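Local structure of 378aa long hypothetical citrate synthase (Sulfolobus tokodaii, 1VGM) at residues K228-V231 / E232-S235; K270-K273 / T274-K277; V286-Y289 / Y290-E294. The protein is a putative member of the citrate synthase family, a largely helical protein that assembles as two chains. All blocks are in the same frame, centred on the assembly; numbering follows the deposited sequence.

Contact 1: residues K228-V231 / E232-S235; sequences KQFV and EIGS
Phe230 and Ile233 lie side by side one helical turn apart and point the same way. Ile233 CD1 sits at the ring edge, near the ring plane, 4.2 Å from Phe230 CD2. Ile233 CG1 is anti to its own carbonyl carbon (chi1 -67°). That torsion lays the branch back along the previous turn, where CG1 comes within 3.2 Å of Gln229 O. The same oxygen accepts the backbone hydrogen bond from Ile233 N at 2.9 Å, so the carbonyl is covered by the residue that binds it.

Two further bonds complete this last turn of helix 222-233. Glu232 N donates to Lys228 O at 2.9 Å. Gly234 N donates to Phe230 O at 3.0 Å, almost straight at 175°. Gly234 is the first residue to leave helical geometry, and its phi is positive (92°).

The next shell fixes the polar ends. Gln229 spans two partners, with OE1 bonded to Met255 N and NE2 to Ala226 O. Glu232 OE2 accepts from Trp242 NE1 of helix 239-249. Ile233 O accepts from Asn238 ND2, and the Phe230 ring meets Phe315 edge-to-face.

The chemistry divides the turn. Its apolar pair faces helix 284-304. Gln229 OE1 and Glu232 OE2 bond beyond the helix, while Gln229 NE2 returns to its own helix at the Ala226 carbonyl. Glycine lets the backbone turn out of the helix while its N-H still closes the final bond.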
loop_
_atom_site.group_PDB
_atom_site.type_symbol
_atom_site.label_atom_id
_atom_site.label_comp_id
_atom_site.label_asym_id
_atom_site.label_seq_id
_atom_site.Cartn_x
_atom_site.Cartn_y
_atom_site.Cartn_z
ATOM N N LYS A 228 22.368 -5.131 -15.420
ATOM C CA LYS A 228 22.520 -6.516 -15.847
ATOM C C LYS A 228 22.884 -6.601 -17.328
ATOM O O LYS A 228 23.481 -7.584 -17.775
ATOM C CB LYS A 228 21.232 -7.298 -15.580
ATOM C CG LYS A 228 21.060 -7.686 -14.117
ATOM C CD LYS A 228 19.767 -8.435 -13.857
ATOM C CE LYS A 228 19.597 -8.664 -12.356
ATOM N NZ LYS A 228 18.414 -9.498 -11.995
ATOM N N GLN A 229 22.533 -5.568 -18.085
ATOM C CA GLN A 229 23.008 -5.458 -19.453
ATOM C C GLN A 229 24.529 -5.533 -19.490
ATOM O O GLN A 229 25.095 -6.331 -20.233
ATOM C CB GLN A 229 22.527 -4.147 -20.084
ATOM C CG GLN A 229 21.028 -4.094 -20.317
ATOM C CD GLN A 229 20.555 -2.718 -20.733
ATOM O OE1 GLN A 229 19.709 -2.578 -21.615
ATOM N NE2 GLN A 229 21.099 -1.693 -20.096
ATOM N N PHE A 230 25.184 -4.709 -18.679
ATOM C CA PHE A 230 26.641 -4.647 -18.667
ATOM C C PHE A 230 27.265 -5.967 -18.216
ATOM O O PHE A 230 28.264 -6.407 -18.777
ATOM C CB PHE A 230 27.108 -3.514 -17.751
ATOM C CG PHE A 230 26.378 -2.219 -17.975
ATOM C CD1 PHE A 230 26.081 -1.380 -16.910
ATOM C CD2 PHE A 230 25.974 -1.845 -19.257
ATOM C CE1 PHE A 230 25.377 -0.196 -17.111
ATOM C CE2 PHE A 230 25.269 -0.662 -19.468
ATOM C CZ PHE A 230 24.975 0.164 -18.393
ATOM N N VAL A 231 26.676 -6.592 -17.203
ATOM C CA VAL A 231 27.127 -7.901 -16.749
ATOM C C VAL A 231 27.063 -8.913 -17.892
ATOM O O VAL A 231 27.984 -9.702 -18.096
ATOM C CB VAL A 231 26.257 -8.415 -15.588
ATOM C CG1 VAL A 231 26.692 -9.819 -15.194
ATOM C CG2 VAL A 231 26.360 -7.471 -14.399
ATOM N N GLU A 232 25.973 -8.879 -18.646
ATOM C CA GLU A 232 25.812 -9.788 -19.771
ATOM C C GLU A 232 26.812 -9.495 -20.900
ATOM O O GLU A 232 27.363 -10.413 -21.505
ATOM C CB GLU A 232 24.381 -9.703 -20.302
ATOM C CG GLU A 232 24.073 -10.693 -21.413
ATOM C CD GLU A 232 22.582 -10.797 -21.697
ATOM O OE1 GLU A 232 21.902 -11.593 -21.014
ATOM O OE2 GLU A 232 22.091 -10.081 -22.595
ATOM N N ILE A 233 27.043 -8.215 -21.180
ATOM C CA ILE A 233 28.037 -7.839 -22.176
ATOM C C ILE A 233 29.420 -8.381 -21.831
ATOM O O ILE A 233 30.126 -8.877 -22.708
ATOM C CB ILE A 233 28.113 -6.311 -22.334
ATOM C CG1 ILE A 233 26.801 -5.805 -22.930
ATOM C CG2 ILE A 233 29.275 -5.926 -23.242
ATOM C CD1 ILE A 233 26.459 -4.391 -22.546
ATOM N N GLY A 234 29.803 -8.289 -20.561
ATOM C CA GLY A 234 30.954 -9.034 -20.084
ATOM C C GLY A 234 32.254 -8.257 -20.179
ATOM O O GLY A 234 33.015 -8.183 -19.218
ATOM N N SER A 235 32.506 -7.675 -21.345
ATOM C CA SER A 235 33.716 -6.895 -21.565
ATOM C C SER A 235 33.454 -5.810 -22.594
ATOM O O SER A 235 32.534 -5.920 -23.398
ATOM C CB SER A 235 34.841 -7.800 -22.066
ATOM O OG SER A 235 36.101 -7.205 -21.813
#

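Contact 2: residues K270-K273 / T274-K277; sequences KIFK and TLAK
Ile271 O is gripped by two donors from the following turn. Thr274 OG1 donates to Ile271 O at 2.7 Å. Leu275 N donates to the same Ile271 O at 3.0 Å. The amide arrives nearly in line with the carbonyl, at a C=O...N angle of 162°. The hydroxyl comes in more from the flank, at 124°. Thr274 reaches this oxygen because OG1 stands between its backbone N and carbonyl carbon (chi1 66°). The methyl CG2 is then turned to Lys270 O, a close 3.0 Å away.

The regular helical ladder goes on around this point. Ala276 N donates to Phe272 O at 2.8 Å, and Lys277 N donates to Lys273 O. On the apolar side Leu275 CD1 approaches the Phe272 ring obliquely, 4.2 Å from CD2. These two residues pack on helices 168-180 and 314-323. Lys273 NZ forms a salt bridge with Glu297 and a hydrogen bond with Tyr316 OH.

The chemistry implies that the threonine hydroxyl is satisfied by its own helix. The polar group at this exposed position is tied to the backbone. The Lys273 amine, by contrast, finds its partners on helices 284-304 and 314-323.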
loop_
_atom_site.group_PDB
_atom_site.type_symbol
_atom_site.label_atom_id
_atom_site.label_comp_id
_atom_site.label_asym_id
_atom_site.label_seq_id
_atom_site.Cartn_x
_atom_site.Cartn_y
_atom_site.Cartn_z
ATOM N N LYS A 270 24.009 12.272 -15.407
ATOM C CA LYS A 270 25.309 12.927 -15.494
ATOM C C LYS A 270 26.076 12.781 -14.181
ATOM O O LYS A 270 27.275 12.518 -14.174
ATOM C CB LYS A 270 25.138 14.416 -15.812
ATOM C CG LYS A 270 24.715 14.735 -17.242
ATOM C CD LYS A 270 24.277 16.200 -17.345
ATOM C CE LYS A 270 24.260 16.710 -18.774
ATOM N NZ LYS A 270 24.185 18.207 -18.805
ATOM N N ILE A 271 25.380 12.970 -13.066
ATOM C CA ILE A 271 26.040 12.963 -11.769
ATOM C C ILE A 271 26.420 11.535 -11.367
ATOM O O ILE A 271 27.543 11.285 -10.946
ATOM C CB ILE A 271 25.138 13.607 -10.681
ATOM C CG1 ILE A 271 24.904 15.078 -11.027
ATOM C CG2 ILE A 271 25.777 13.457 -9.301
ATOM C CD1 ILE A 271 23.833 15.753 -10.196
ATOM N N PHE A 272 25.497 10.591 -11.514
ATOM C CA PHE A 272 25.838 9.184 -11.298
ATOM C C PHE A 272 27.046 8.761 -12.136
ATOM O O PHE A 272 27.917 8.016 -11.670
ATOM C CB PHE A 272 24.647 8.284 -11.637
ATOM C CG PHE A 272 23.688 8.087 -10.498
ATOM C CD1 PHE A 272 22.348 8.428 -10.631
ATOM C CD2 PHE A 272 24.125 7.562 -9.291
ATOM C CE1 PHE A 272 21.459 8.251 -9.568
ATOM C CE2 PHE A 272 23.248 7.382 -8.230
ATOM C CZ PHE A 272 21.913 7.727 -8.368
ATOM N N LYS A 273 27.098 9.229 -13.376
ATOM C CA LYS A 273 28.199 8.855 -14.253
ATOM C C LYS A 273 29.523 9.332 -13.654
ATOM O O LYS A 273 30.471 8.560 -13.544
ATOM C CB LYS A 273 28.003 9.453 -15.652
ATOM C CG LYS A 273 29.062 9.010 -16.671
ATOM C CD LYS A 273 28.808 9.617 -18.041
ATOM C CE LYS A 273 30.009 9.467 -18.966
ATOM N NZ LYS A 273 30.268 8.050 -19.314
ATOM N N THR A 274 29.577 10.601 -13.259
ATOM C CA THR A 274 30.797 11.168 -12.696
ATOM C C THR A 274 31.207 10.424 -11.423
ATOM O O THR A 274 32.390 10.204 -11.176
ATOM C CB THR A 274 30.619 12.675 -12.371
ATOM O OG1 THR A 274 29.664 12.835 -11.316
ATOM C CG2 THR A 274 30.106 13.410 -13.570
ATOM N N LEU A 275 30.228 10.030 -10.615
ATOM C CA LEU A 275 30.503 9.130 -9.502
ATOM C C LEU A 275 31.115 7.819 -9.973
ATOM O O LEU A 275 32.163 7.404 -9.488
ATOM C CB LEU A 275 29.218 8.843 -8.728
ATOM C CG LEU A 275 28.621 10.040 -7.997
ATOM C CD1 LEU A 275 27.297 9.633 -7.378
ATOM C CD2 LEU A 275 29.616 10.553 -6.941
ATOM N N ALA A 276 30.455 7.160 -10.918
ATOM C CA ALA A 276 30.983 5.923 -11.484
ATOM C C ALA A 276 32.401 6.144 -11.991
ATOM O O ALA A 276 33.308 5.381 -11.673
ATOM C CB ALA A 276 30.086 5.443 -12.622
ATOM N N LYS A 277 32.588 7.197 -12.777
ATOM C CA LYS A 277 33.892 7.512 -13.337
ATOM C C LYS A 277 34.987 7.525 -12.277
ATOM O O LYS A 277 36.086 7.034 -12.509
ATOM C CB LYS A 277 33.854 8.868 -14.042
ATOM C CG LYS A 277 35.127 9.198 -14.822
ATOM C CD LYS A 277 34.935 10.415 -15.725
ATOM C CE LYS A 277 36.248 11.139 -15.994
ATOM N NZ LYS A 277 36.073 12.221 -17.006
#

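Contact 3: residues V286-Y289 / Y290-E294; sequences VKKY and YEIAE
Lys287 and Glu291 cross obliquely, one turn apart on helix 284-304. The lysine chain starts away from the following turn, with CG anti to the backbone N (chi1 -177°). It runs extended and then bends at its last torsion (chi4 -68°), which brings NZ round to the carboxylate. NZ meets Glu291 OE2 at 3.0 Å in a salt bridge that is also a hydrogen bond. The approach is from above the carboxylate plane, 58° out of it. The aliphatic stems also touch, Lys287 CG lying 4.2 Å from Glu291 CG.

Tyr289 and Ile292 form the apolar counterpart. Ile292 CD1 comes obliquely to the tyrosine ring, 4.3 Å from Tyr289 CD2. Ile292 CG1 also lies over the backbone, 3.4 Å from Lys288 O. The Tyr289 ring is further held by edge-to-face meetings with Phe227 and Tyr322.

Tyr290 is turned to another side of the helix, and Glu294 CG covers one face of its ring, 3.7 Å above the plane and offset toward the rim. Tyr290 OH has a weak hydrogen bond with Lys273 NZ.

The backbone below is a regular ladder. Tyr290 N donates to Val286 O at 2.8 Å, and Ala293 N donates to Tyr289 O at the same length. Glu291 N and Ile292 N bond to Lys287 O and Lys288 O in the same manner.

The lysine-glutamate pair is a classic i to i+4 salt bridge along an alpha-helix. Helix 284-304 lies against helices 222-233, 267-280 and 314-323, within the largely helical fold of the citrate synthase family.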
loop_
_atom_site.group_PDB
_atom_site.type_symbol
_atom_site.label_atom_id
_atom_site.label_comp_id
_atom_site.label_asym_id
_atom_site.label_seq_id
_atom_site.Cartn_x
_atom_site.Cartn_y
_atom_site.Cartn_z
ATOM N N VAL A 286 35.020 -2.098 -11.256
ATOM C CA VAL A 286 34.119 -1.003 -11.596
ATOM C C VAL A 286 34.452 -0.457 -12.985
ATOM O O VAL A 286 33.559 -0.183 -13.788
ATOM C CB VAL A 286 34.207 0.148 -10.572
ATOM C CG1 VAL A 286 33.297 1.288 -11.004
ATOM C CG2 VAL A 286 33.802 -0.353 -9.181
ATOM N N LYS A 287 35.745 -0.306 -13.256
ATOM C CA LYS A 287 36.207 0.246 -14.518
ATOM C C LYS A 287 35.726 -0.622 -15.676
ATOM O O LYS A 287 35.324 -0.114 -16.723
ATOM C CB LYS A 287 37.737 0.328 -14.520
ATOM C CG LYS A 287 38.332 0.963 -15.771
ATOM C CD LYS A 287 39.808 1.277 -15.565
ATOM C CE LYS A 287 40.485 1.701 -16.856
ATOM N NZ LYS A 287 40.577 0.558 -17.809
ATOM N N LYS A 288 35.762 -1.934 -15.474
ATOM C CA LYS A 288 35.271 -2.871 -16.471
ATOM C C LYS A 288 33.857 -2.485 -16.885
ATOM O O LYS A 288 33.571 -2.337 -18.069
ATOM C CB LYS A 288 35.278 -4.301 -15.916
ATOM C CG LYS A 288 34.817 -5.359 -16.917
ATOM C CD LYS A 288 35.239 -6.771 -16.496
ATOM C CE LYS A 288 34.260 -7.407 -15.510
ATOM N NZ LYS A 288 32.955 -7.749 -16.154
ATOM N N TYR A 289 32.973 -2.318 -15.908
ATOM C CA TYR A 289 31.576 -2.086 -16.221
ATOM C C TYR A 289 31.356 -0.657 -16.685
ATOM O O TYR A 289 30.540 -0.401 -17.576
ATOM C CB TYR A 289 30.701 -2.403 -15.006
ATOM C CG TYR A 289 30.625 -3.884 -14.732
ATOM C CD1 TYR A 289 30.925 -4.396 -13.470
ATOM C CD2 TYR A 289 30.295 -4.782 -15.753
ATOM C CE1 TYR A 289 30.903 -5.759 -13.231
ATOM C CE2 TYR A 289 30.271 -6.147 -15.526
ATOM C CZ TYR A 289 30.578 -6.631 -14.263
ATOM O OH TYR A 289 30.572 -7.988 -14.038
ATOM N N TYR A 290 32.100 0.272 -16.097
ATOM C CA TYR A 290 32.041 1.663 -16.524
ATOM C C TYR A 290 32.343 1.770 -18.013
ATOM O O TYR A 290 31.620 2.438 -18.754
ATOM C CB TYR A 290 33.044 2.509 -15.737
ATOM C CG TYR A 290 32.991 3.974 -16.096
ATOM C CD1 TYR A 290 31.858 4.735 -15.818
ATOM C CD2 TYR A 290 34.067 4.599 -16.730
ATOM C CE1 TYR A 290 31.796 6.079 -16.160
ATOM C CE2 TYR A 290 34.015 5.946 -17.077
ATOM C CZ TYR A 290 32.873 6.677 -16.790
ATOM O OH TYR A 290 32.800 8.004 -17.146
ATOM N N GLU A 291 33.410 1.113 -18.454
ATOM C CA GLU A 291 33.858 1.272 -19.830
ATOM C C GLU A 291 32.864 0.645 -20.803
ATOM O O GLU A 291 32.585 1.202 -21.869
ATOM C CB GLU A 291 35.238 0.642 -20.021
ATOM C CG GLU A 291 36.376 1.451 -19.427
ATOM C CD GLU A 291 37.738 0.897 -19.805
ATOM O OE1 GLU A 291 37.846 -0.329 -20.014
ATOM O OE2 GLU A 291 38.698 1.688 -19.889
ATOM N N ILE A 292 32.328 -0.510 -20.425
ATOM C CA ILE A 292 31.205 -1.101 -21.132
ATOM C C ILE A 292 30.036 -0.119 -21.217
ATOM O O ILE A 292 29.532 0.155 -22.301
ATOM C CB ILE A 292 30.751 -2.404 -20.429
ATOM C CG1 ILE A 292 31.786 -3.500 -20.674
ATOM C CG2 ILE A 292 29.392 -2.849 -20.946
ATOM C CD1 ILE A 292 31.586 -4.729 -19.808
ATOM N N ALA A 293 29.622 0.423 -20.072
ATOM C CA ALA A 293 28.517 1.378 -20.022
ATOM C C ALA A 293 28.759 2.614 -20.890
ATOM O O ALA A 293 27.836 3.090 -21.556
ATOM C CB ALA A 293 28.257 1.802 -18.576
ATOM N N GLU A 294 29.989 3.126 -20.877
ATOM C CA GLU A 294 30.385 4.248 -21.739
ATOM C C GLU A 294 30.147 3.966 -23.213
ATOM O O GLU A 294 29.637 4.814 -23.944
ATOM C CB GLU A 294 31.872 4.556 -21.582
ATOM C CG GLU A 294 32.274 5.265 -20.318
ATOM C CD GLU A 294 33.710 5.741 -20.394
ATOM O OE1 GLU A 294 33.924 6.938 -20.662
ATOM O OE2 GLU A 294 34.624 4.913 -20.198
#

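How the contacts relate
Contact 3 joins the other two. Its centre lies about 9 Å from that of contact 1 and about 11 Å from that of contact 2. Contacts 1 and 2 do not touch, with centres about 18 Å apart and nearest atoms about 9 Å apart. Towards contact 1, Lys288 NZ reaches Gly234 O at 3.1 Å, a probable hydrogen bond, and Ala293 CB packs 3.7 Å from Phe230 CZ. Towards contact 2, Tyr290 CD1 rests 3.7 Å from Ala276 CB. Helices 267-280 and 284-304 follow each other in the chain. Helix 284-304 thus lies against both partners, using different residues for each.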